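Local coordinates for protein protocadherin gamma-B3 (Homo sapiens, PDB 5K8R) that is a potential calcium-dependent cell-adhesion protein that may help establish and maintain specific neuronal connections in the brain, at residues 339-344 with 352-357; 3-8 with 52-57. All blocks are in the same frame, centred on the assembly; numbering follows the deposited sequence.

Contact 1: 339-344 with 352-357; sequences IKTHDL and ILCQLK. With CA (calcium ion), chain E.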
ATOM      1  N   ILE A 339     -45.111  -4.634 -58.827  1.00 36.45           N
ATOM      2  CA  ILE A 339     -43.883  -5.215 -58.297  1.00 34.56           C
ATOM      3  C   ILE A 339     -43.216  -4.187 -57.395  1.00 46.22           C
ATOM      4  O   ILE A 339     -43.094  -3.013 -57.767  1.00 35.16           O
ATOM      5  CB  ILE A 339     -42.934  -5.653 -59.427  1.00 34.41           C
ATOM      6  CG1 ILE A 339     -43.674  -6.545 -60.427  1.00 29.16           C
ATOM      7  CG2 ILE A 339     -41.722  -6.374 -58.858  1.00 33.46           C
ATOM      8  CD1 ILE A 339     -42.848  -6.927 -61.634  1.00 32.56           C
ATOM      9  N   LYS A 340     -42.779  -4.630 -56.215  1.00 52.14           N
ATOM     10  CA  LYS A 340     -42.158  -3.758 -55.216  1.00 48.85           C
ATOM     11  C   LYS A 340     -40.965  -4.503 -54.626  1.00 50.19           C
ATOM     12  O   LYS A 340     -41.135  -5.402 -53.798  1.00 71.55           O
ATOM     13  CB  LYS A 340     -43.159  -3.362 -54.137  1.00 51.97           C
ATOM     14  CG  LYS A 340     -42.560  -2.644 -52.933  1.00 57.51           C
ATOM     15  CD  LYS A 340     -41.895  -1.335 -53.324  1.00 64.65           C
ATOM     16  CE  LYS A 340     -41.680  -0.442 -52.109  1.00 55.19           C
ATOM     17  NZ  LYS A 340     -40.979  -1.150 -51.004  1.00 66.59           N
ATOM     18  N   THR A 341     -39.764  -4.129 -55.055  1.00 46.08           N
ATOM     19  CA  THR A 341     -38.534  -4.741 -54.577  1.00 51.18           C
ATOM     20  C   THR A 341     -37.946  -3.917 -53.438  1.00 46.77           C
ATOM     21  O   THR A 341     -38.125  -2.699 -53.375  1.00 49.71           O
ATOM     22  CB  THR A 341     -37.504  -4.861 -55.704  1.00 48.03           C
ATOM     23  OG1 THR A 341     -37.031  -3.556 -56.063  1.00 47.63           O
ATOM     24  CG2 THR A 341     -38.124  -5.520 -56.926  1.00 54.88           C
ATOM     25  N   HIS A 342     -37.228  -4.585 -52.552  1.00 41.58           N
ATOM     26  CA  HIS A 342     -36.536  -3.936 -51.459  1.00 33.50           C
ATOM     27  C   HIS A 342     -35.388  -4.769 -50.956  1.00 50.32           C
ATOM     28  O   HIS A 342     -35.481  -5.969 -50.908  1.00 45.71           O
ATOM     29  CB  HIS A 342     -37.475  -3.504 -50.346  1.00 40.41           C
ATOM     30  CG  HIS A 342     -37.679  -4.519 -49.282  1.00 71.93           C
ATOM     31  ND1 HIS A 342     -36.736  -4.778 -48.319  1.00 83.30           N
ATOM     32  CD2 HIS A 342     -38.728  -5.323 -49.010  1.00 83.37           C
ATOM     33  CE1 HIS A 342     -37.188  -5.713 -47.508  1.00 89.45           C
ATOM     34  NE2 HIS A 342     -38.396  -6.062 -47.907  1.00 86.57           N
ATOM     35  N   ASP A 343     -34.295  -4.109 -50.590  1.00 54.19           N
ATOM     36  CA  ASP A 343     -33.107  -4.790 -50.094  1.00 39.56           C
ATOM     37  C   ASP A 343     -32.614  -4.064 -48.852  1.00 37.65           C
ATOM     38  O   ASP A 343     -32.481  -2.837 -48.859  1.00 39.61           O
ATOM     39  CB  ASP A 343     -32.006  -4.836 -51.163  1.00 35.17           C
ATOM     40  CG  ASP A 343     -30.931  -5.862 -50.855  1.00 43.22           C
ATOM     41  OD1 ASP A 343     -30.606  -6.666 -51.755  1.00 45.21           O
ATOM     42  OD2 ASP A 343     -30.409  -5.867 -49.721  1.00 54.30           O
ATOM     43  N   LEU A 344     -32.338  -4.824 -47.790  1.00 37.56           N
ATOM     44  CA  LEU A 344     -31.960  -4.227 -46.517  1.00 35.69           C
ATOM     45  C   LEU A 344     -30.528  -3.707 -46.502  1.00 41.12           C
ATOM     46  O   LEU A 344     -30.181  -2.912 -45.622  1.00 49.92           O
ATOM     47  CB  LEU A 344     -32.146  -5.241 -45.386  1.00 35.35           C
ATOM     48  CG  LEU A 344     -33.558  -5.796 -45.184  1.00 45.20           C
ATOM     49  CD1 LEU A 344     -33.573  -6.813 -44.054  1.00 50.01           C
ATOM     50  CD2 LEU A 344     -34.549  -4.675 -44.913  1.00 29.70           C
ATOM     51  N   ILE A 352     -31.032  -2.853 -56.840  1.00 41.69           N
ATOM     52  CA  ILE A 352     -31.800  -4.013 -57.275  1.00 40.06           C
ATOM     53  C   ILE A 352     -32.050  -3.925 -58.773  1.00 45.98           C
ATOM     54  O   ILE A 352     -32.499  -2.888 -59.275  1.00 40.30           O
ATOM     55  CB  ILE A 352     -33.136  -4.126 -56.516  1.00 43.62           C
ATOM     56  CG1 ILE A 352     -32.886  -4.205 -55.011  1.00 34.76           C
ATOM     57  CG2 ILE A 352     -33.920  -5.339 -56.993  1.00 39.58           C
ATOM     58  CD1 ILE A 352     -34.149  -4.249 -54.192  1.00 38.71           C
ATOM     59  N   LEU A 353     -31.764  -5.014 -59.479  1.00 56.07           N
ATOM     60  CA  LEU A 353     -32.163  -5.199 -60.868  1.00 59.52           C
ATOM     61  C   LEU A 353     -33.290  -6.222 -60.903  1.00 47.56           C
ATOM     62  O   LEU A 353     -33.108  -7.368 -60.473  1.00 48.66           O
ATOM     63  CB  LEU A 353     -30.986  -5.658 -61.728  1.00 68.08           C
ATOM     64  CG  LEU A 353     -31.333  -6.100 -63.152  1.00 84.19           C
ATOM     65  CD1 LEU A 353     -32.005  -4.973 -63.924  1.00 97.33           C
ATOM     66  CD2 LEU A 353     -30.093  -6.591 -63.884  1.00 84.15           C
ATOM     67  N   CYS A 354     -34.450  -5.806 -61.401  1.00 45.95           N
ATOM     68  CA  CYS A 354     -35.637  -6.646 -61.470  1.00 53.39           C
ATOM     69  C   CYS A 354     -35.938  -6.971 -62.925  1.00 50.72           C
ATOM     70  O   CYS A 354     -36.035  -6.065 -63.760  1.00 57.12           O
ATOM     71  CB  CYS A 354     -36.834  -5.952 -60.819  1.00 51.88           C
ATOM     72  SG  CYS A 354     -38.391  -6.849 -60.970  1.00 56.05           S
ATOM     73  N   GLN A 355     -36.088  -8.258 -63.228  1.00 50.53           N
ATOM     74  CA  GLN A 355     -36.279  -8.700 -64.599  1.00 48.82           C
ATOM     75  C   GLN A 355     -37.283  -9.844 -64.645  1.00 47.46           C
ATOM     76  O   GLN A 355     -37.614 -10.464 -63.627  1.00 42.13           O
ATOM     77  CB  GLN A 355     -34.949  -9.112 -65.242  1.00 47.22           C
ATOM     78  CG  GLN A 355     -34.086 -10.007 -64.374  1.00 59.77           C
ATOM     79  CD  GLN A 355     -32.696 -10.202 -64.945  1.00 66.19           C
ATOM     80  OE1 GLN A 355     -32.304  -9.526 -65.896  1.00 59.02           O
ATOM     81  NE2 GLN A 355     -31.942 -11.129 -64.367  1.00 61.77           N
ATOM     82  N   LEU A 356     -37.758 -10.116 -65.858  1.00 50.31           N
ATOM     83  CA  LEU A 356     -38.804 -11.095 -66.124  1.00 45.95           C
ATOM     84  C   LEU A 356     -38.191 -12.294 -66.839  1.00 49.52           C
ATOM     85  O   LEU A 356     -37.581 -12.141 -67.902  1.00 61.28           O
ATOM     86  CB  LEU A 356     -39.916 -10.470 -66.967  1.00 42.20           C
ATOM     87  CG  LEU A 356     -41.197 -11.270 -67.203  1.00 48.69           C
ATOM     88  CD1 LEU A 356     -41.397 -12.298 -66.106  1.00 62.03           C
ATOM     89  CD2 LEU A 356     -42.393 -10.334 -67.294  1.00 37.94           C
ATOM     90  N   LYS A 357     -38.360 -13.481 -66.258  1.00 46.64           N
ATOM     91  CA  LYS A 357     -37.802 -14.715 -66.800  1.00 52.88           C
ATOM     92  C   LYS A 357     -38.899 -15.467 -67.545  1.00 59.70           C
ATOM     93  O   LYS A 357     -39.842 -15.972 -66.928  1.00 76.38           O
ATOM     94  CB  LYS A 357     -37.209 -15.576 -65.687  1.00 59.06           C
ATOM     95  CG  LYS A 357     -36.573 -16.868 -66.177  1.00 75.28           C
ATOM     96  CD  LYS A 357     -36.190 -17.775 -65.019  1.00 85.31           C
ATOM     97  CE  LYS A 357     -37.422 -18.264 -64.272  1.00 93.72           C
ATOM     98  NZ  LYS A 357     -37.071 -19.176 -63.149  1.00 97.34           N
TER
HETATM   99 CA    CA E 504     -28.406  -7.211 -50.792  1.00 38.71          CA

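Contact 2: 3-8 with 52-57; sequences IRYAIP and GNLLVS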
ATOM      1  N   ILE A   3      47.962   7.744  49.868  1.00 42.14           N
ATOM      2  CA  ILE A   3      48.558   8.370  48.692  1.00 29.90           C
ATOM      3  C   ILE A   3      47.872   7.906  47.412  1.00 32.85           C
ATOM      4  O   ILE A   3      47.435   6.759  47.310  1.00 39.70           O
ATOM      5  CB  ILE A   3      50.065   8.066  48.595  1.00 33.70           C
ATOM      6  CG1 ILE A   3      50.664   8.732  47.355  1.00 39.19           C
ATOM      7  CG2 ILE A   3      50.304   6.564  48.567  1.00 40.59           C
ATOM      8  CD1 ILE A   3      52.132   9.073  47.493  1.00 44.47           C
ATOM      9  N   ARG A   4      47.778   8.804  46.438  1.00 31.41           N
ATOM     10  CA  ARG A   4      47.144   8.489  45.161  1.00 31.89           C
ATOM     11  C   ARG A   4      47.919   8.990  43.940  1.00 32.04           C
ATOM     12  O   ARG A   4      47.996  10.193  43.689  1.00 30.21           O
ATOM     13  CB  ARG A   4      45.715   9.034  45.128  1.00 27.86           C
ATOM     14  CG  ARG A   4      45.038   8.923  43.772  1.00 30.01           C
ATOM     15  CD  ARG A   4      44.260  10.186  43.438  1.00 33.16           C
ATOM     16  NE  ARG A   4      45.023  11.086  42.579  1.00 26.17           N
ATOM     17  CZ  ARG A   4      44.526  12.183  42.016  1.00 36.69           C
ATOM     18  NH1 ARG A   4      43.259  12.519  42.222  1.00 31.37           N
ATOM     19  NH2 ARG A   4      45.293  12.944  41.249  1.00 28.88           N
ATOM     20  N   TYR A   5      48.484   8.052  43.185  1.00 30.62           N
ATOM     21  CA  TYR A   5      49.230   8.358  41.976  1.00 30.81           C
ATOM     22  C   TYR A   5      48.260   8.455  40.800  1.00 36.22           C
ATOM     23  O   TYR A   5      47.058   8.219  40.932  1.00 48.37           O
ATOM     24  CB  TYR A   5      50.311   7.305  41.727  1.00 22.37           C
ATOM     25  CG  TYR A   5      51.319   7.183  42.846  1.00 41.65           C
ATOM     26  CD1 TYR A   5      52.371   8.083  42.960  1.00 42.92           C
ATOM     27  CD2 TYR A   5      51.222   6.168  43.789  1.00 41.06           C
ATOM     28  CE1 TYR A   5      53.297   7.977  43.983  1.00 41.54           C
ATOM     29  CE2 TYR A   5      52.144   6.053  44.815  1.00 40.98           C
ATOM     30  CZ  TYR A   5      53.179   6.961  44.906  1.00 41.91           C
ATOM     31  OH  TYR A   5      54.098   6.850  45.925  1.00 42.33           O
ATOM     32  N   ALA A   6      48.792   8.811  39.633  1.00 27.23           N
ATOM     33  CA  ALA A   6      47.978   8.932  38.427  1.00 25.02           C
ATOM     34  C   ALA A   6      48.850   8.625  37.222  1.00 27.56           C
ATOM     35  O   ALA A   6      49.800   9.363  36.941  1.00 46.91           O
ATOM     36  CB  ALA A   6      47.365  10.330  38.310  1.00 31.36           C
ATOM     37  N   ILE A   7      48.535   7.544  36.517  1.00 26.00           N
ATOM     38  CA  ILE A   7      49.348   7.112  35.382  1.00 28.37           C
ATOM     39  C   ILE A   7      48.446   6.821  34.189  1.00 32.04           C
ATOM     40  O   ILE A   7      47.292   6.406  34.373  1.00 40.35           O
ATOM     41  CB  ILE A   7      50.195   5.878  35.737  1.00 34.01           C
ATOM     42  CG1 ILE A   7      49.303   4.746  36.252  1.00 23.17           C
ATOM     43  CG2 ILE A   7      51.257   6.233  36.766  1.00 21.14           C
ATOM     44  CD1 ILE A   7      50.042   3.451  36.521  1.00 35.25           C
ATOM     45  N   PRO A   8      48.912   7.029  32.961  1.00 32.12           N
ATOM     46  CA  PRO A   8      48.122   6.615  31.799  1.00 30.00           C
ATOM     47  C   PRO A   8      48.071   5.100  31.687  1.00 36.41           C
ATOM     48  O   PRO A   8      48.919   4.378  32.216  1.00 45.52           O
ATOM     49  CB  PRO A   8      48.873   7.238  30.617  1.00 26.17           C
ATOM     50  CG  PRO A   8      50.278   7.363  31.104  1.00 23.50           C
ATOM     51  CD  PRO A   8      50.169   7.686  32.567  1.00 24.95           C
ATOM     52  N   GLY A  52      62.024   0.575  46.920  1.00 58.88           N
ATOM     53  CA  GLY A  52      60.687   0.975  47.308  1.00 63.17           C
ATOM     54  C   GLY A  52      59.863   1.618  46.218  1.00 49.71           C
ATOM     55  O   GLY A  52      58.985   2.435  46.522  1.00 48.07           O
ATOM     56  N   ASN A  53      60.105   1.274  44.957  1.00 33.88           N
ATOM     57  CA  ASN A  53      59.403   1.894  43.841  1.00 34.33           C
ATOM     58  C   ASN A  53      58.199   1.054  43.435  1.00 38.27           C
ATOM     59  O   ASN A  53      58.324  -0.151  43.195  1.00 48.11           O
ATOM     60  CB  ASN A  53      60.338   2.079  42.646  1.00 36.47           C
ATOM     61  CG  ASN A  53      61.478   3.031  42.939  1.00 41.81           C
ATOM     62  OD1 ASN A  53      61.409   3.833  43.870  1.00 50.10           O
ATOM     63  ND2 ASN A  53      62.535   2.952  42.138  1.00 57.23           N
ATOM     64  N   LEU A  54      57.036   1.696  43.365  1.00 34.74           N
ATOM     65  CA  LEU A  54      55.843   1.076  42.805  1.00 33.60           C
ATOM     66  C   LEU A  54      55.947   1.098  41.285  1.00 39.57           C
ATOM     67  O   LEU A  54      56.094   2.172  40.683  1.00 39.09           O
ATOM     68  CB  LEU A  54      54.588   1.807  43.275  1.00 27.64           C
ATOM     69  CG  LEU A  54      53.253   1.145  42.939  1.00 35.18           C
ATOM     70  CD1 LEU A  54      53.133  -0.193  43.651  1.00 41.60           C
ATOM     71  CD2 LEU A  54      52.094   2.058  43.304  1.00 36.17           C
ATOM     72  N   LEU A  55      55.869  -0.085  40.672  1.00 40.56           N
ATOM     73  CA  LEU A  55      56.075  -0.263  39.241  1.00 34.65           C
ATOM     74  C   LEU A  55      54.913  -1.039  38.633  1.00 38.70           C
ATOM     75  O   LEU A  55      54.204  -1.783  39.317  1.00 33.64           O
ATOM     76  CB  LEU A  55      57.386  -1.007  38.946  1.00 30.35           C
ATOM     77  CG  LEU A  55      58.678  -0.494  39.581  1.00 39.82           C
ATOM     78  CD1 LEU A  55      59.837  -1.414  39.231  1.00 40.45           C
ATOM     79  CD2 LEU A  55      58.972   0.925  39.135  1.00 42.23           C
ATOM     80  N   VAL A  56      54.745  -0.864  37.321  1.00 32.95           N
ATOM     81  CA  VAL A  56      53.722  -1.590  36.576  1.00 26.83           C
ATOM     82  C   VAL A  56      54.160  -3.036  36.391  1.00 46.35           C
ATOM     83  O   VAL A  56      55.270  -3.311  35.918  1.00 41.24           O
ATOM     84  CB  VAL A  56      53.459  -0.915  35.221  1.00 29.87           C
ATOM     85  CG1 VAL A  56      52.523  -1.763  34.379  1.00 44.74           C
ATOM     86  CG2 VAL A  56      52.879   0.477  35.418  1.00 24.52           C
ATOM     87  N   SER A  57      53.280  -3.969  36.753  1.00 37.71           N
ATOM     88  CA  SER A  57      53.591  -5.391  36.689  1.00 40.27           C
ATOM     89  C   SER A  57      52.961  -6.101  35.500  1.00 47.26           C
ATOM     90  O   SER A  57      53.522  -7.088  35.016  1.00 66.73           O
ATOM     91  CB  SER A  57      53.144  -6.089  37.978  1.00 58.58           C
ATOM     92  OG  SER A  57      53.392  -7.483  37.915  1.00 71.32           O
TER

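Contact 1: 339-344 with 352-357
The flat group that Ile352 covers is the peptide joining His342 to Asp343. CD1 of Ile352 lies over one face of this peptide, 3.5 Å from His342 C. A second flat group, the carboxylate of Asp343, is turned to the metal. Both carboxylate oxygens bind the calcium ion, in bidentate fashion, with Asp343 OD1 at 2.5 Å and Asp343 OD2 at 2.6 Å. This two-point hold fixes the rotation of the group. CG of Asp343 is anti to the backbone N (chi1 -163°), which sends the oxygens on to the metal, while CB stays beside the isoleucine, 3.8 Å from Ile352 CD1. The other branch of Ile352 works further back. Its CG2 sits 3.7 Å from Thr341 OG1. Thr341 and Ile352 lie alongside, their side chains running opposite ways. An alanine in place of Ile352 would probably leave a gap beneath the His342–Asp343 peptide and beside Thr341, and so weaken the backing of the calcium-binding Asp343. Next along, Thr341 CG2 faces Cys354 CB at 4.1 Å. Cys354 SG then meets Ile339 CG2 at 4.0 Å, and Tyr372 of strand 371-376 touches both residues. His342 points away from strand 352-357 and packs on Glu41 of the second subunit. The two strands belong to different sheets and run 151° apart in direction. Strand 352-357 contributes side chains, which meet both side chains and backbone of 339-344. Asn311, Asn313, Asp345, Asn349 and Asp396 complete the metal site. This is the cadherin beta-sandwich of the fourth extracellular repeat, where its Asp-X-Asp motif, Asp343 to Asp345, meets the linker from the third repeat at a calcium site.

Contact 2: 3-8 with 52-57
This is an apolar contact between the two sheets of the first cadherin repeat, in the interior of its sandwich. Strand 3-8 is an outermost strand of one sheet and bonds through its backbone to strand 85-94. Strand 53-56 is the middle strand of the other sheet, between strands 16-19 and 45-47. The backbones stay well apart: CA of Tyr5 is 9.9 Å from CA of Leu54. Side chains bridge the space in two pairs. Tyr5 CD2 meets Leu54 CD2 at 4.2 Å, and the methyl comes to the ring obliquely. One face of the ring carries Ile3, whose CG1 lies 3.9 Å above the plane, displaced from the ring centre. The polar end is tied down separately, since Tyr5 OH is hydrogen-bonded to Asp23 OD2. Such facing sheets, with alternate residues turned inward, form the Greek-key beta-sandwich of cadherin repeats. In the second pair Ile7 CD1 touches Val56 CG2 at 4.3 Å. CG1 of Ile7 takes the position between its backbone N and carbonyl carbon (chi1 55°), and the extended chain beyond it (chi2 175°) carries CD1 across to the valine. Both pairs border shared neighbours. Phe45 touches Ile7 and Leu54, Leu20 touches Tyr5 and Leu54, and Val17 touches Ile7 and Val56.

Overall arrangement
The two contacts lie near opposite ends of an elongated chain, with centres 133 Å apart and nearest atoms about 110 Å apart. They share no strand, sheet or repeat. Contact 2 comes first along the sequence, in the first cadherin repeat. Contact 1 follows in the fourth. Each joins the two sheets of its own sandwich. Only contact 1 holds a calcium ligand. Its Lys340 and His342 pack on Glu77 and Glu41 of the second subunit, so the fourth repeat of one chain meets the first repeat of the other, as in an antiparallel dimer. The repeats holding the two contacts thus meet across the dimer, although contact 2's own segments touch no other chain of the assembly.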